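Local structure of glycosyl hydrolase, family 8 (Clostridium perfringens, 3REN) at residues A122-N127 / Y134-A139; D115-I120 / P177-L182; I41-I46 / G57-S62. The protein is an alpha-amylase that probably hydrolyses alpha-linked glucose polymers such as starch, built on the (alpha/alpha)6-barrel of glycosyl hydrolase family 8. One frame throughout, in Å; residues are numbered along the deposited sequence.

Overall arrangement
Contact 3, between 41-46 and 57-62, comes first along the chain and lies among the loops at one end of the barrel; contacts 1 and 2 follow and share helix 113-130. On that helix 115-120 meets helix 176-185 in contact 2, and the next turns, 122-127, meet helix 133-150 in contact 1, so both partners of contact 1 fall between the two segments of contact 2. The centres of contacts 1 and 2 are about 10 Å apart, and Leu124 of contact 1 touches Leu181 and Leu182 of contact 2. Contact 3 is centred about 23 Å from contact 2, yet Ser62 packs against Asp115 and Ile119. The first turns of helix 113-130 thus lie against the start of helix 62-74.

Contact 1 of 3, residues A122-N127 / Y134-A139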
ATOM      1  N   ALA A 122      -0.249  11.279   1.010  1.00 10.69           N
ATOM      2  CA  ALA A 122       0.986  11.728   1.681  1.00 10.40           C
ATOM      3  C   ALA A 122       1.151  13.249   1.619  1.00 10.53           C
ATOM      4  O   ALA A 122       1.553  13.884   2.599  1.00 11.35           O
ATOM      5  CB  ALA A 122       2.200  11.062   1.062  1.00  9.45           C
ATOM      6  N   LEU A 123       0.830  13.824   0.473  1.00 10.71           N
ATOM      7  CA  LEU A 123       0.892  15.289   0.282  1.00 11.61           C
ATOM      8  C   LEU A 123      -0.124  16.056   1.134  1.00 12.44           C
ATOM      9  O   LEU A 123       0.219  17.073   1.760  1.00 13.17           O
ATOM     10  CB  LEU A 123       0.768  15.646  -1.197  1.00 10.81           C
ATOM     11  CG  LEU A 123       2.001  15.326  -2.050  1.00 12.80           C
ATOM     12  CD1 LEU A 123       1.628  15.418  -3.521  1.00 14.16           C
ATOM     13  CD2 LEU A 123       3.162  16.284  -1.722  1.00 14.55           C
ATOM     14  N   LEU A 124      -1.371  15.586   1.176  1.00 13.36           N
ATOM     15  CA  LEU A 124      -2.388  16.230   2.009  1.00 13.90           C
ATOM     16  C   LEU A 124      -2.066  16.072   3.497  1.00 15.33           C
ATOM     17  O   LEU A 124      -2.194  17.025   4.262  1.00 16.01           O
ATOM     18  CB  LEU A 124      -3.792  15.741   1.668  1.00 13.20           C
ATOM     19  CG  LEU A 124      -4.231  16.069   0.233  1.00 15.20           C
ATOM     20  CD1 LEU A 124      -5.631  15.478  -0.103  1.00 17.37           C
ATOM     21  CD2 LEU A 124      -4.193  17.591  -0.003  1.00 14.52           C
ATOM     22  N   LEU A 125      -1.638  14.884   3.918  1.00 16.09           N
ATOM     23  CA  LEU A 125      -1.121  14.733   5.285  1.00 16.97           C
ATOM     24  C   LEU A 125       0.049  15.692   5.576  1.00 16.36           C
ATOM     25  O   LEU A 125       0.132  16.264   6.653  1.00 17.00           O
ATOM     26  CB  LEU A 125      -0.693  13.259   5.557  1.00 17.48           C
ATOM     27  CG  LEU A 125      -1.839  12.229   5.486  1.00 18.37           C
ATOM     28  CD1 LEU A 125      -1.342  10.823   5.712  1.00 19.53           C
ATOM     29  CD2 LEU A 125      -3.056  12.578   6.432  1.00 21.93           C
ATOM     30  N   ALA A 126       0.945  15.855   4.621  1.00 16.42           N
ATOM     31  CA  ALA A 126       2.115  16.700   4.813  1.00 17.03           C
ATOM     32  C   ALA A 126       1.697  18.164   5.001  1.00 18.05           C
ATOM     33  O   ALA A 126       2.225  18.880   5.873  1.00 16.42           O
ATOM     34  CB  ALA A 126       3.079  16.555   3.640  1.00 16.59           C
ATOM     35  N   ASN A 127       0.724  18.592   4.198  1.00 18.53           N
ATOM     36  CA  ASN A 127       0.181  19.947   4.335  1.00 20.07           C
ATOM     37  C   ASN A 127      -0.420  20.148   5.727  1.00 21.04           C
ATOM     38  O   ASN A 127      -0.195  21.176   6.335  1.00 21.15           O
ATOM     39  CB  ASN A 127      -0.883  20.231   3.279  1.00 19.58           C
ATOM     40  CG  ASN A 127      -1.665  21.505   3.576  1.00 20.98           C
ATOM     41  OD1 ASN A 127      -0.970  22.632   3.497  1.00 21.52           O
ATOM     42  ND2 ASN A 127      -2.887  21.473   3.870  1.00 18.11           N
ATOM     43  N   TYR A 134       2.244  24.223  -0.460  1.00 17.59           N
ATOM     44  CA  TYR A 134       2.860  23.709  -1.683  1.00 16.91           C
ATOM     45  C   TYR A 134       2.487  22.225  -1.923  1.00 16.85           C
ATOM     46  O   TYR A 134       2.062  21.866  -3.029  1.00 14.63           O
ATOM     47  CB  TYR A 134       4.393  23.878  -1.688  1.00 16.87           C
ATOM     48  CG  TYR A 134       4.966  23.488  -3.016  1.00 18.80           C
ATOM     49  CD1 TYR A 134       5.100  24.428  -4.046  1.00 20.25           C
ATOM     50  CD2 TYR A 134       5.300  22.155  -3.285  1.00 17.63           C
ATOM     51  CE1 TYR A 134       5.589  24.050  -5.290  1.00 18.67           C
ATOM     52  CE2 TYR A 134       5.762  21.764  -4.526  1.00 19.78           C
ATOM     53  CZ  TYR A 134       5.914  22.700  -5.517  1.00 20.22           C
ATOM     54  OH  TYR A 134       6.395  22.298  -6.741  1.00 18.73           O
ATOM     55  N   TYR A 135       2.651  21.398  -0.878  1.00 16.55           N
ATOM     56  CA  TYR A 135       2.206  20.010  -0.896  1.00 16.38           C
ATOM     57  C   TYR A 135       0.741  19.856  -1.337  1.00 16.66           C
ATOM     58  O   TYR A 135       0.422  18.989  -2.165  1.00 15.58           O
ATOM     59  CB  TYR A 135       2.367  19.398   0.497  1.00 17.60           C
ATOM     60  CG  TYR A 135       3.788  19.384   1.041  1.00 16.19           C
ATOM     61  CD1 TYR A 135       4.842  18.946   0.256  1.00 16.84           C
ATOM     62  CD2 TYR A 135       4.064  19.780   2.364  1.00 18.86           C
ATOM     63  CE1 TYR A 135       6.132  18.919   0.744  1.00 18.67           C
ATOM     64  CE2 TYR A 135       5.381  19.745   2.879  1.00 18.59           C
ATOM     65  CZ  TYR A 135       6.401  19.319   2.062  1.00 19.15           C
ATOM     66  OH  TYR A 135       7.718  19.272   2.518  1.00 22.14           O
ATOM     67  N   LYS A 136      -0.136  20.695  -0.782  1.00 16.30           N
ATOM     68  CA  LYS A 136      -1.574  20.636  -1.046  1.00 16.67           C
ATOM     69  C   LYS A 136      -1.873  21.006  -2.515  1.00 16.49           C
ATOM     70  O   LYS A 136      -2.653  20.326  -3.177  1.00 15.50           O
ATOM     71  CB  LYS A 136      -2.330  21.577  -0.082  1.00 17.14           C
ATOM     72  CG  LYS A 136      -3.840  21.590  -0.184  1.00 17.59           C
ATOM     73  CD  LYS A 136      -4.430  22.654   0.750  1.00 22.49           C
ATOM     74  CE  LYS A 136      -5.878  22.938   0.415  1.00 28.82           C
ATOM     75  NZ  LYS A 136      -6.468  23.984   1.316  1.00 33.47           N
ATOM     76  N   PHE A 137      -1.245  22.068  -3.010  1.00 15.29           N
ATOM     77  CA  PHE A 137      -1.458  22.512  -4.381  1.00 16.51           C
ATOM     78  C   PHE A 137      -0.972  21.473  -5.364  1.00 15.78           C
ATOM     79  O   PHE A 137      -1.606  21.234  -6.388  1.00 16.11           O
ATOM     80  CB  PHE A 137      -0.712  23.841  -4.666  1.00 16.32           C
ATOM     81  CG  PHE A 137      -1.424  25.057  -4.157  1.00 18.98           C
ATOM     82  CD1 PHE A 137      -2.362  24.952  -3.142  1.00 19.02           C
ATOM     83  CD2 PHE A 137      -1.152  26.320  -4.691  1.00 21.44           C
ATOM     84  CE1 PHE A 137      -3.042  26.089  -2.675  1.00 22.51           C
ATOM     85  CE2 PHE A 137      -1.807  27.457  -4.200  1.00 21.30           C
ATOM     86  CZ  PHE A 137      -2.757  27.325  -3.201  1.00 20.33           C
ATOM     87  N   TYR A 138       0.163  20.867  -5.049  1.00 15.24           N
ATOM     88  CA  TYR A 138       0.707  19.835  -5.907  1.00 14.72           C
ATOM     89  C   TYR A 138      -0.244  18.616  -5.900  1.00 14.28           C
ATOM     90  O   TYR A 138      -0.549  18.079  -6.962  1.00 15.29           O
ATOM     91  CB  TYR A 138       2.127  19.482  -5.478  1.00 13.68           C
ATOM     92  CG  TYR A 138       2.930  18.850  -6.604  1.00 15.00           C
ATOM     93  CD1 TYR A 138       3.838  19.618  -7.354  1.00 14.55           C
ATOM     94  CD2 TYR A 138       2.810  17.476  -6.903  1.00 12.43           C
ATOM     95  CE1 TYR A 138       4.591  19.058  -8.365  1.00 12.40           C
ATOM     96  CE2 TYR A 138       3.575  16.904  -7.938  1.00 12.59           C
ATOM     97  CZ  TYR A 138       4.443  17.702  -8.656  1.00 14.09           C
ATOM     98  OH  TYR A 138       5.175  17.169  -9.695  1.00 17.98           O
ATOM     99  N   ALA A 139      -0.735  18.216  -4.729  1.00 12.86           N
ATOM    100  CA  ALA A 139      -1.762  17.145  -4.633  1.00 13.11           C
ATOM    101  C   ALA A 139      -3.023  17.401  -5.466  1.00 14.21           C
ATOM    102  O   ALA A 139      -3.562  16.485  -6.110  1.00 14.63           O
ATOM    103  CB  ALA A 139      -2.147  16.908  -3.182  1.00 12.21           C
TER
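Leu123 and Tyr135 interlock where two successive helices of the (alpha/alpha)6-barrel, 113-130 and 133-150, form an antiparallel helical hairpin. The short segments run at 154° to each other, with axes 7.7 Å apart at their closest. Small residues allow this spacing: the methyl of Ala139 lies 3.7 Å from Leu123 CB, and Leu124 CD2 reaches the same methyl from the next position along the helix. Leu123 fills the seam with both branches: CD1 comes obliquely to Tyr138 CD2 at 4.1 Å, and CD2 lies 3.7 Å from Tyr135 CD1. Tyr135 has its CG anti to the carbonyl carbon (chi1 -60°), which carries the ring alongside the opposing helix and lets Ala126 CB sit over one ring face in a CH-pi contact, 4.0 Å from the centroid. The far end of this tyrosine is polar, and its OH bonds to Lys78 while Phe81 meets the ring edge-to-face, tying the hairpin to helix 78-89.

The other flank is looser. Asn127 and Lys136 are both partly exposed, as suits their polar ends, and they touch mainly through aliphatic carbons. Lys136 extends away from the contact, so its methylene groups provide the cover while its ammonium leads off. No hydrogen bond joins the segments; on this flank Lys136 CG lies 4.0 Å from Leu124 CD2.

Contact 2 of 3, residues D115-I120 / P177-L182; sequences DELRII and PTMKLL
Thr178 faces Leu117 and Ile120 across two barrel helices whose short segments are inclined at 55°, with their axes 9.5 Å apart. The contact is almost wholly apolar. Ile120 CG2 lies 3.5 Å from Thr178 CG2, and the same isoleucine methyl meets Leu182 CD2 at 4.0 Å, so this one branch fits between two side chains a helical turn apart. Leu117 divides its work between its two methyls: CD2 leans on Thr178 CG2 at 3.8 Å, while CD1 meets the CE methyl of Met179, present as selenomethionine. Met179 leaves its helix alongside the contact, and its chain, extended beyond CG, carries that methyl to Leu117. Branched and flexible apolar side chains suit this wider interval, which they bridge with their ends.

The polar element is threonine. OG1 lies beside the backbone N (chi1 -58°), which puts CG2 anti to that N and against Ile120, while OG1 comes 3.2 Å from Leu117 O. Whether the hydroxyl proton goes there is unsettled, since Asp175 offers a weak alternative. Within 115-120, Arg118 NH1 forms a salt bridge to Asp115 OD1 at 3.2 Å, with the oxygen in the guanidinium plane, on the side of the helix turned from this contact.

Helix 133-150 lines the same seam, with Ile142 against Ile120 and Leu146 against Leu117. Helix 188-201 backs Met179 through Trp189 and Tyr193, and helix 62-74 receives Arg118 at Leu67 and Leu70.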
ATOM      1  N   ASP A 115      -1.368   4.376  -7.028  1.00 11.70           N
ATOM      2  CA  ASP A 115      -0.144   5.107  -6.733  1.00 12.54           C
ATOM      3  C   ASP A 115      -0.399   6.623  -6.659  1.00 11.93           C
ATOM      4  O   ASP A 115       0.219   7.314  -5.830  1.00 12.08           O
ATOM      5  CB  ASP A 115       0.950   4.898  -7.780  1.00 12.82           C
ATOM      6  CG  ASP A 115       1.336   3.463  -7.978  1.00 17.13           C
ATOM      7  OD1 ASP A 115       1.279   2.658  -7.024  1.00 18.29           O
ATOM      8  OD2 ASP A 115       1.753   3.160  -9.120  1.00 20.56           O
ATOM      9  N   GLU A 116      -1.259   7.133  -7.539  1.00 11.28           N
ATOM     10  CA  GLU A 116      -1.583   8.557  -7.562  1.00 12.25           C
ATOM     11  C   GLU A 116      -2.259   8.920  -6.255  1.00 12.00           C
ATOM     12  O   GLU A 116      -1.901   9.899  -5.624  1.00 11.75           O
ATOM     13  CB  GLU A 116      -2.522   8.919  -8.732  1.00 12.02           C
ATOM     14  CG  GLU A 116      -2.109   8.318 -10.075  1.00 13.28           C
ATOM     15  CD  GLU A 116      -0.716   8.784 -10.455  1.00 19.15           C
ATOM     16  OE1 GLU A 116      -0.392   9.960 -10.134  1.00 18.63           O
ATOM     17  OE2 GLU A 116       0.044   8.002 -11.060  1.00 18.91           O
ATOM     18  N   LEU A 117      -3.229   8.100  -5.838  1.00 11.41           N
ATOM     19  CA  LEU A 117      -3.984   8.407  -4.639  1.00 10.86           C
ATOM     20  C   LEU A 117      -3.099   8.288  -3.376  1.00 11.43           C
ATOM     21  O   LEU A 117      -3.312   9.033  -2.440  1.00 10.77           O
ATOM     22  CB  LEU A 117      -5.238   7.523  -4.517  1.00  9.90           C
ATOM     23  CG  LEU A 117      -6.369   7.847  -5.511  1.00 11.62           C
ATOM     24  CD1 LEU A 117      -7.399   6.709  -5.573  1.00  9.83           C
ATOM     25  CD2 LEU A 117      -7.044   9.130  -5.132  1.00 10.64           C
ATOM     26  N   ARG A 118      -2.147   7.339  -3.350  1.00 10.92           N
ATOM     27  CA  ARG A 118      -1.239   7.201  -2.212  1.00 11.28           C
ATOM     28  C   ARG A 118      -0.363   8.450  -2.039  1.00 11.85           C
ATOM     29  O   ARG A 118      -0.084   8.873  -0.910  1.00 13.74           O
ATOM     30  CB  ARG A 118      -0.329   5.999  -2.378  1.00 11.14           C
ATOM     31  CG  ARG A 118       0.472   5.645  -1.125  1.00 12.88           C
ATOM     32  CD  ARG A 118       1.445   4.500  -1.352  1.00 15.14           C
ATOM     33  NE  ARG A 118       0.792   3.206  -1.629  1.00 14.98           N
ATOM     34  CZ  ARG A 118       0.670   2.650  -2.836  1.00 16.50           C
ATOM     35  NH1 ARG A 118       1.101   3.264  -3.934  1.00 15.15           N
ATOM     36  NH2 ARG A 118       0.087   1.462  -2.956  1.00 17.12           N
ATOM     37  N   ILE A 119       0.101   8.999  -3.153  1.00 10.96           N
ATOM     38  CA  ILE A 119       0.894  10.227  -3.182  1.00 10.60           C
ATOM     39  C   ILE A 119       0.089  11.475  -2.805  1.00 11.28           C
ATOM     40  O   ILE A 119       0.568  12.331  -2.049  1.00 12.30           O
ATOM     41  CB  ILE A 119       1.621  10.347  -4.546  1.00 10.83           C
ATOM     42  CG1 ILE A 119       2.749   9.298  -4.551  1.00  8.12           C
ATOM     43  CG2 ILE A 119       2.235  11.803  -4.733  1.00 10.30           C
ATOM     44  CD1 ILE A 119       3.414   9.006  -5.872  1.00 11.85           C
ATOM     45  N   ILE A 120      -1.144  11.568  -3.295  1.00 11.47           N
ATOM     46  CA  ILE A 120      -2.027  12.637  -2.894  1.00 11.63           C
ATOM     47  C   ILE A 120      -2.227  12.583  -1.382  1.00 12.36           C
ATOM     48  O   ILE A 120      -2.169  13.611  -0.736  1.00 12.58           O
ATOM     49  CB  ILE A 120      -3.375  12.566  -3.634  1.00 12.17           C
ATOM     50  CG1 ILE A 120      -3.214  13.062  -5.066  1.00 10.14           C
ATOM     51  CG2 ILE A 120      -4.436  13.423  -2.914  1.00 11.98           C
ATOM     52  CD1 ILE A 120      -4.110  12.280  -6.088  1.00 12.60           C
ATOM     53  N   PRO A 177      -9.825   7.029   2.241  1.00 16.25           N
ATOM     54  CA  PRO A 177      -9.286   8.107   3.078  1.00 16.91           C
ATOM     55  C   PRO A 177      -8.787   9.288   2.254  1.00 16.02           C
ATOM     56  O   PRO A 177      -9.019  10.427   2.643  1.00 16.07           O
ATOM     57  CB  PRO A 177      -8.111   7.442   3.843  1.00 16.14           C
ATOM     58  CG  PRO A 177      -8.505   6.002   3.849  1.00 17.58           C
ATOM     59  CD  PRO A 177      -9.134   5.760   2.501  1.00 15.54           C
ATOM     60  N   THR A 178      -8.116   9.021   1.140  1.00 15.82           N
ATOM     61  CA  THR A 178      -7.646  10.090   0.273  1.00 15.29           C
ATOM     62  C   THR A 178      -8.861  10.840  -0.315  1.00 15.59           C
ATOM     63  O   THR A 178      -8.872  12.069  -0.363  1.00 15.75           O
ATOM     64  CB  THR A 178      -6.758   9.514  -0.845  1.00 16.46           C
ATOM     65  OG1 THR A 178      -5.648   8.794  -0.263  1.00 16.82           O
ATOM     66  CG2 THR A 178      -6.238  10.622  -1.737  1.00 13.32           C
HETATM   67  N   MSE A 179      -9.888  10.112  -0.751  1.00 14.27           N
HETATM   68  CA  MSE A 179     -11.070  10.761  -1.343  1.00 15.19           C
HETATM   69  C   MSE A 179     -11.807  11.640  -0.317  1.00 16.05           C
HETATM   70  O   MSE A 179     -12.359  12.682  -0.664  1.00 16.95           O
HETATM   71  CB  MSE A 179     -12.032   9.749  -1.992  1.00 13.56           C
HETATM   72  CG  MSE A 179     -11.433   9.063  -3.209  1.00 14.27           C
HETATM   73 SE   MSE A 179     -12.503   7.484  -3.585  1.00 15.96          SE
HETATM   74  CE  MSE A 179     -11.499   6.665  -5.025  1.00 15.72           C
ATOM     75  N   LYS A 180     -11.853  11.183   0.924  1.00 17.55           N
ATOM     76  CA  LYS A 180     -12.380  11.963   2.026  1.00 18.77           C
ATOM     77  C   LYS A 180     -11.538  13.229   2.216  1.00 19.91           C
ATOM     78  O   LYS A 180     -12.079  14.330   2.211  1.00 20.57           O
ATOM     79  CB  LYS A 180     -12.325  11.148   3.305  1.00 19.43           C
ATOM     80  CG  LYS A 180     -12.865  11.894   4.539  1.00 21.80           C
ATOM     81  CD  LYS A 180     -13.349  10.909   5.558  1.00 24.16           C
ATOM     82  CE  LYS A 180     -13.902  11.651   6.756  1.00 25.72           C
ATOM     83  NZ  LYS A 180     -14.549  10.673   7.637  1.00 27.59           N
ATOM     84  N   LEU A 181     -10.239  13.115   2.288  1.00 19.98           N
ATOM     85  CA  LEU A 181      -9.449  14.309   2.417  1.00 21.91           C
ATOM     86  C   LEU A 181      -9.696  15.261   1.233  1.00 21.71           C
ATOM     87  O   LEU A 181      -9.908  16.424   1.431  1.00 21.67           O
ATOM     88  CB  LEU A 181      -8.000  13.953   2.442  1.00 21.97           C
ATOM     89  CG  LEU A 181      -7.332  13.671   3.753  1.00 24.73           C
ATOM     90  CD1 LEU A 181      -8.116  13.875   4.952  1.00 28.58           C
ATOM     91  CD2 LEU A 181      -6.406  12.590   3.804  1.00 25.23           C
ATOM     92  N   LEU A 182      -9.714  14.727   0.024  1.00 21.63           N
ATOM     93  CA  LEU A 182      -9.993  15.539  -1.170  1.00 21.13           C
ATOM     94  C   LEU A 182     -11.353  16.278  -1.146  1.00 22.92           C
ATOM     95  O   LEU A 182     -11.477  17.408  -1.698  1.00 21.57           O
ATOM     96  CB  LEU A 182      -9.873  14.673  -2.444  1.00 20.65           C
ATOM     97  CG  LEU A 182      -8.428  14.396  -2.907  1.00 17.36           C
ATOM     98  CD1 LEU A 182      -8.334  13.241  -3.967  1.00 11.58           C
ATOM     99  CD2 LEU A 182      -7.734  15.681  -3.392  1.00 14.48           C
TER

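Contact 3 of 3, residues I41-I46 / G57-S62; sequences IYTNYI and GHSVLS
Two stretches of loop, one following strand 40-41 and the other leading into strand 60-61, the edge strand of a three-stranded antiparallel sheet, run side by side here, and a ring stack joins them. Tyr42 and His58 lie face to face, their centroids 3.6 Å apart and their planes only 9° from parallel. His58 CG is anti to the carbonyl carbon (chi1 -69°), which brings the imidazole over the Tyr42 ring. The imidazole is also fixed in its own plane: NE2 donates to Tyr45 O at 3.0 Å in a nearly straight bond (172°), approaching that carbonyl from above its plane. Histidine suits the place because it offers a flat face to tyrosine and an N-H at its rim. In this pose NE2 carries the proton.

Backbone bonds hold the chains together. Asn44 N gives its hydrogen to Gly57 O at 2.8 Å, and Thr43 N bonds to Ser59 O. Gly57 suits a close approach: its CA lies 3.5 Å from Ile46 O in a CA-H...O contact, and a side chain there would run into that oxygen.

Thr43 OG1 stands 3.1 Å from Ser59 O and near Ser59 OG, which is hydrogen-bonded to Lys56 O, though the destination of the threonine proton is not settled. A water gathers this corner, donating to Ile41 O, accepting from Leu61 N and bonding Thr43 OG1 at 2.9 Å. Thr43 CG2 meanwhile turns its apolar side to Leu61 CD1. Both segments lie in the connection between helices 21-33 and 62-74, Leu61 at the N-cap of the latter, in a loop joining helices of the (alpha/alpha)6-barrel.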
ATOM      1  N   ILE A  41      14.084   4.301  -4.263  1.00 11.54           N
ATOM      2  CA  ILE A  41      14.071   2.950  -3.675  1.00 10.79           C
ATOM      3  C   ILE A  41      13.920   1.893  -4.783  1.00 10.96           C
ATOM      4  O   ILE A  41      12.959   1.907  -5.544  1.00 11.71           O
ATOM      5  CB  ILE A  41      12.936   2.821  -2.664  1.00 10.42           C
ATOM      6  CG1 ILE A  41      13.091   3.929  -1.616  1.00 12.53           C
ATOM      7  CG2 ILE A  41      12.865   1.392  -2.103  1.00  7.36           C
ATOM      8  CD1 ILE A  41      11.859   4.199  -0.813  1.00 10.92           C
ATOM      9  N   TYR A  42      14.854   0.964  -4.842  1.00 10.75           N
ATOM     10  CA  TYR A  42      14.849  -0.091  -5.836  1.00 11.61           C
ATOM     11  C   TYR A  42      13.667  -1.014  -5.549  1.00 11.84           C
ATOM     12  O   TYR A  42      13.320  -1.216  -4.390  1.00 12.05           O
ATOM     13  CB  TYR A  42      16.103  -0.960  -5.651  1.00 10.81           C
ATOM     14  CG  TYR A  42      17.436  -0.325  -5.958  1.00 12.57           C
ATOM     15  CD1 TYR A  42      17.544   0.735  -6.866  1.00 13.62           C
ATOM     16  CD2 TYR A  42      18.605  -0.832  -5.379  1.00 14.35           C
ATOM     17  CE1 TYR A  42      18.807   1.311  -7.164  1.00 14.32           C
ATOM     18  CE2 TYR A  42      19.870  -0.291  -5.674  1.00 12.80           C
ATOM     19  CZ  TYR A  42      19.953   0.774  -6.565  1.00 14.42           C
ATOM     20  OH  TYR A  42      21.167   1.286  -6.872  1.00 14.08           O
ATOM     21  N   THR A  43      13.115  -1.592  -6.595  1.00 11.31           N
ATOM     22  CA  THR A  43      12.033  -2.583  -6.505  1.00 12.15           C
ATOM     23  C   THR A  43      12.493  -3.923  -5.917  1.00 11.48           C
ATOM     24  O   THR A  43      11.774  -4.529  -5.134  1.00 11.64           O
ATOM     25  CB  THR A  43      11.433  -2.784  -7.900  1.00 10.81           C
ATOM     26  OG1 THR A  43      11.031  -1.495  -8.389  1.00 13.16           O
ATOM     27  CG2 THR A  43      10.237  -3.761  -7.852  1.00 10.08           C
ATOM     28  N   ASN A  44      13.682  -4.371  -6.310  1.00 11.75           N
ATOM     29  CA  ASN A  44      14.321  -5.564  -5.775  1.00 12.13           C
ATOM     30  C   ASN A  44      15.772  -5.300  -5.343  1.00 13.42           C
ATOM     31  O   ASN A  44      16.413  -4.281  -5.803  1.00 13.01           O
ATOM     32  CB  ASN A  44      14.324  -6.675  -6.837  1.00 12.36           C
ATOM     33  CG  ASN A  44      12.957  -6.969  -7.378  1.00 13.72           C
ATOM     34  OD1 ASN A  44      12.703  -6.735  -8.530  1.00 16.16           O
ATOM     35  ND2 ASN A  44      12.063  -7.462  -6.543  1.00 13.96           N
ATOM     36  N   TYR A  45      16.318  -6.208  -4.515  1.00 12.20           N
ATOM     37  CA  TYR A  45      17.679  -6.041  -4.010  1.00 13.16           C
ATOM     38  C   TYR A  45      18.701  -6.206  -5.141  1.00 14.03           C
ATOM     39  O   TYR A  45      19.738  -5.527  -5.175  1.00 12.67           O
ATOM     40  CB  TYR A  45      17.948  -7.020  -2.844  1.00 13.93           C
ATOM     41  CG  TYR A  45      19.345  -7.004  -2.321  1.00 10.65           C
ATOM     42  CD1 TYR A  45      19.843  -5.901  -1.624  1.00 14.05           C
ATOM     43  CD2 TYR A  45      20.192  -8.056  -2.547  1.00 11.80           C
ATOM     44  CE1 TYR A  45      21.155  -5.865  -1.160  1.00 13.96           C
ATOM     45  CE2 TYR A  45      21.518  -8.036  -2.073  1.00 12.93           C
ATOM     46  CZ  TYR A  45      21.979  -6.947  -1.383  1.00 14.07           C
ATOM     47  OH  TYR A  45      23.284  -6.913  -0.911  1.00 16.08           O
ATOM     48  N   ILE A  46      18.372  -7.094  -6.084  1.00 14.51           N
ATOM     49  CA  ILE A  46      19.236  -7.445  -7.202  1.00 15.55           C
ATOM     50  C   ILE A  46      18.538  -7.004  -8.476  1.00 15.28           C
ATOM     51  O   ILE A  46      17.330  -7.204  -8.621  1.00 14.64           O
ATOM     52  CB  ILE A  46      19.500  -8.982  -7.165  1.00 16.42           C
ATOM     53  CG1 ILE A  46      20.263  -9.343  -5.874  1.00 18.11           C
ATOM     54  CG2 ILE A  46      20.197  -9.486  -8.406  1.00 16.70           C
ATOM     55  CD1 ILE A  46      21.785  -8.918  -5.861  1.00 15.65           C
ATOM     56  N   GLY A  57      15.169  -5.008 -11.567  1.00 17.08           N
ATOM     57  CA  GLY A  57      15.108  -4.928 -10.104  1.00 14.89           C
ATOM     58  C   GLY A  57      15.435  -3.525  -9.590  1.00 14.83           C
ATOM     59  O   GLY A  57      14.936  -3.131  -8.524  1.00 13.24           O
ATOM     60  N   HIS A  58      16.294  -2.776 -10.318  1.00 13.68           N
ATOM     61  CA  HIS A  58      16.721  -1.431  -9.877  1.00 14.25           C
ATOM     62  C   HIS A  58      16.001  -0.286 -10.562  1.00 14.36           C
ATOM     63  O   HIS A  58      16.491   0.869 -10.613  1.00 15.13           O
ATOM     64  CB  HIS A  58      18.246  -1.244  -9.936  1.00 14.52           C
ATOM     65  CG  HIS A  58      18.978  -2.066  -8.908  1.00 15.19           C
ATOM     66  ND1 HIS A  58      20.357  -2.095  -8.804  1.00 15.01           N
ATOM     67  CD2 HIS A  58      18.512  -2.929  -7.971  1.00 12.83           C
ATOM     68  CE1 HIS A  58      20.705  -2.917  -7.824  1.00 14.94           C
ATOM     69  NE2 HIS A  58      19.602  -3.445  -7.309  1.00 14.76           N
ATOM     70  N   SER A  59      14.819  -0.605 -11.060  1.00 13.63           N
ATOM     71  CA  SER A  59      13.832   0.400 -11.379  1.00 13.82           C
ATOM     72  C   SER A  59      13.268   0.943 -10.067  1.00 12.76           C
ATOM     73  O   SER A  59      13.445   0.323  -9.007  1.00 13.79           O
ATOM     74  CB  SER A  59      12.715  -0.193 -12.227  1.00 13.87           C
ATOM     75  OG  SER A  59      12.022  -1.162 -11.472  1.00 18.23           O
ATOM     76  N   VAL A  60      12.603   2.095 -10.142  1.00 11.14           N
ATOM     77  CA  VAL A  60      12.007   2.737  -8.975  1.00 10.56           C
ATOM     78  C   VAL A  60      10.525   2.876  -9.236  1.00 10.40           C
ATOM     79  O   VAL A  60      10.130   3.505 -10.208  1.00 10.83           O
ATOM     80  CB  VAL A  60      12.575   4.147  -8.790  1.00 10.42           C
ATOM     81  CG1 VAL A  60      11.758   4.962  -7.746  1.00  9.95           C
ATOM     82  CG2 VAL A  60      14.036   4.084  -8.412  1.00  8.90           C
ATOM     83  N   LEU A  61       9.708   2.320  -8.362  1.00 10.82           N
ATOM     84  CA  LEU A  61       8.256   2.466  -8.493  1.00  9.84           C
ATOM     85  C   LEU A  61       7.738   3.715  -7.743  1.00 10.77           C
ATOM     86  O   LEU A  61       8.228   4.025  -6.627  1.00  9.75           O
ATOM     87  CB  LEU A  61       7.602   1.228  -7.901  1.00  9.35           C
ATOM     88  CG  LEU A  61       7.824  -0.080  -8.666  1.00 10.83           C
ATOM     89  CD1 LEU A  61       7.314  -1.296  -7.866  1.00 11.60           C
ATOM     90  CD2 LEU A  61       7.143  -0.032 -10.047  1.00 14.29           C
ATOM     91  N   SER A  62       6.739   4.415  -8.297  1.00  9.05           N
ATOM     92  CA  SER A  62       6.143   5.502  -7.511  1.00 11.06           C
ATOM     93  C   SER A  62       5.337   4.929  -6.358  1.00 11.33           C
ATOM     94  O   SER A  62       5.018   5.650  -5.380  1.00 10.70           O
ATOM     95  CB  SER A  62       5.259   6.407  -8.367  1.00 10.82           C
ATOM     96  OG  SER A  62       4.242   5.630  -9.029  1.00 12.13           O
TER
HETATM   97  O   HOH W   1      10.825   0.613  -6.458  1.00 14.58           O